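Local coordinates for protein methyl-coenzyme M reductase subunit beta (Methanosarcina barkeri, PDB 1E6Y) that forms part of the nickel F430 enzyme that reduces methyl-coenzyme M with coenzyme B, releasing methane and the mixed heterodisulfide in the last step of methanogenesis, at residues 45-50 with 73-78. Residues are numbered along the deposited sequence; the frame is centred on the assembly and turned at random.
Sequences NLAGIQ and DIVGNA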
loop_
_atom_site.group_PDB
_atom_site.type_symbol
_atom_site.label_atom_id
_atom_site.label_comp_id
_atom_site.label_asym_id
_atom_site.label_seq_id
_atom_site.Cartn_x
_atom_site.Cartn_y
_atom_site.Cartn_z
ATOM N N ASN E 45 -5.118 -28.062 -2.725
ATOM C CA ASN E 45 -6.404 -28.571 -3.173
ATOM C C ASN E 45 -6.264 -29.187 -4.567
ATOM O O ASN E 45 -6.321 -28.484 -5.578
ATOM C CB ASN E 45 -7.432 -27.434 -3.186
ATOM C CG ASN E 45 -8.850 -27.928 -3.403
ATOM O OD1 ASN E 45 -9.072 -29.077 -3.783
ATOM N ND2 ASN E 45 -9.820 -27.051 -3.176
ATOM N N LEU E 46 -6.070 -30.501 -4.608
ATOM C CA LEU E 46 -5.878 -31.225 -5.862
ATOM C C LEU E 46 -7.132 -31.205 -6.725
ATOM O O LEU E 46 -7.050 -31.082 -7.948
ATOM C CB LEU E 46 -5.479 -32.673 -5.578
ATOM C CG LEU E 46 -4.149 -32.902 -4.860
ATOM C CD1 LEU E 46 -3.880 -34.397 -4.777
ATOM C CD2 LEU E 46 -3.026 -32.196 -5.604
ATOM N N ALA E 47 -8.290 -31.349 -6.085
ATOM C CA ALA E 47 -9.566 -31.233 -6.783
ATOM C C ALA E 47 -9.699 -29.846 -7.411
ATOM O O ALA E 47 -10.118 -29.715 -8.563
ATOM C CB ALA E 47 -10.721 -31.495 -5.819
ATOM N N GLY E 48 -9.261 -28.825 -6.676
ATOM C CA GLY E 48 -9.296 -27.463 -7.179
ATOM C C GLY E 48 -8.405 -27.248 -8.387
ATOM O O GLY E 48 -8.802 -26.587 -9.344
ATOM N N ILE E 49 -7.193 -27.798 -8.339
ATOM C CA ILE E 49 -6.272 -27.724 -9.470
ATOM C C ILE E 49 -6.885 -28.385 -10.702
ATOM O O ILE E 49 -6.910 -27.791 -11.779
ATOM C CB ILE E 49 -4.917 -28.407 -9.145
ATOM C CG1 ILE E 49 -4.180 -27.618 -8.061
ATOM C CG2 ILE E 49 -4.052 -28.491 -10.397
ATOM C CD1 ILE E 49 -3.003 -28.342 -7.472
ATOM N N GLN E 50 -7.439 -29.583 -10.519
ATOM C CA GLN E 50 -8.045 -30.332 -11.616
ATOM C C GLN E 50 -9.184 -29.554 -12.270
ATOM O O GLN E 50 -9.240 -29.437 -13.495
ATOM C CB GLN E 50 -8.560 -31.683 -11.115
ATOM C CG GLN E 50 -9.142 -32.564 -12.211
ATOM C CD GLN E 50 -9.374 -33.990 -11.754
ATOM O OE1 GLN E 50 -8.676 -34.497 -10.878
ATOM N NE2 GLN E 50 -10.353 -34.650 -12.359
ATOM N N ASP E 73 -6.217 -35.951 -14.817
ATOM C CA ASP E 73 -6.820 -36.610 -13.670
ATOM C C ASP E 73 -5.912 -36.477 -12.452
ATOM O O ASP E 73 -5.167 -37.396 -12.114
ATOM C CB ASP E 73 -7.083 -38.086 -13.982
ATOM C CG ASP E 73 -7.956 -38.761 -12.934
ATOM O OD1 ASP E 73 -8.506 -38.065 -12.053
ATOM O OD2 ASP E 73 -8.091 -39.999 -12.996
ATOM N N ILE E 74 -5.969 -35.315 -11.808
ATOM C CA ILE E 74 -5.127 -35.031 -10.653
ATOM C C ILE E 74 -5.517 -35.911 -9.466
ATOM O O ILE E 74 -4.671 -36.586 -8.881
ATOM C CB ILE E 74 -5.236 -33.544 -10.231
ATOM C CG1 ILE E 74 -4.974 -32.630 -11.436
ATOM C CG2 ILE E 74 -4.263 -33.249 -9.095
ATOM C CD1 ILE E 74 -3.588 -32.764 -12.041
ATOM N N VAL E 75 -6.809 -35.933 -9.151
ATOM C CA VAL E 75 -7.320 -36.678 -8.006
ATOM C C VAL E 75 -7.122 -38.189 -8.163
ATOM O O VAL E 75 -6.734 -38.872 -7.214
ATOM C CB VAL E 75 -8.821 -36.362 -7.778
ATOM C CG1 VAL E 75 -9.392 -37.239 -6.667
ATOM C CG2 VAL E 75 -8.989 -34.891 -7.419
ATOM N N GLY E 76 -7.319 -38.692 -9.379
ATOM C CA GLY E 76 -7.152 -40.113 -9.633
ATOM C C GLY E 76 -5.710 -40.582 -9.567
ATOM O O GLY E 76 -5.444 -41.783 -9.494
ATOM N N ASN E 77 -4.779 -39.633 -9.588
ATOM C CA ASN E 77 -3.355 -39.936 -9.504
ATOM C C ASN E 77 -2.749 -39.353 -8.229
ATOM O O ASN E 77 -1.535 -39.169 -8.139
ATOM C CB ASN E 77 -2.626 -39.373 -10.729
ATOM C CG ASN E 77 -2.915 -40.158 -11.993
ATOM O OD1 ASN E 77 -2.321 -41.206 -12.231
ATOM N ND2 ASN E 77 -3.846 -39.666 -12.799
ATOM N N ALA E 78 -3.593 -39.139 -7.222
ATOM C CA ALA E 78 -3.205 -38.436 -5.999
ATOM C C ALA E 78 -2.031 -39.077 -5.264
ATOM O O ALA E 78 -1.173 -38.375 -4.726
ATOM C CB ALA E 78 -4.399 -38.319 -5.064
HETATM O O HOH W 1 -11.067 -37.625 -11.148
#
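Q50, on the first turns of helix 46-55, reaches the turn that leads into helix 78-89 and bonds to its backbone at V75. Followed outward, its CB rests against I74 CG1 at 3.7 Å. CG stands anti to the backbone N (chi1 -177°) and the chain runs on extended, which carries CD to within 3.7 Å of I74 N. At the tip OE1 accepts from V75 N at 2.9 Å; the N-H points almost straight at the oxygen (177°), nearly along the C=O axis. I74 N also lies 3.0 Å from OE1. NE2 reaches D73 through a water, which it donates to and which donates to D73 OD1; that carboxylate oxygen also takes G76 N from above its plane, an Asx motif. Beside these polar groups, I74 CG2 packs on L46 CB at 3.8 Å, L46 CD1 meets A78 CB, and V75 CG2 lies over A47 CA. I138 of helix 125-141 touches both I49 and I74. An alanine at Q50 would probably leave V75 N without its acceptor and the bridging water without its amide donor. One straight main-chain bond and a water bridge thus fix the amide near exposed D73, while buried L46, I49, I74 and A78 supply apolar packing.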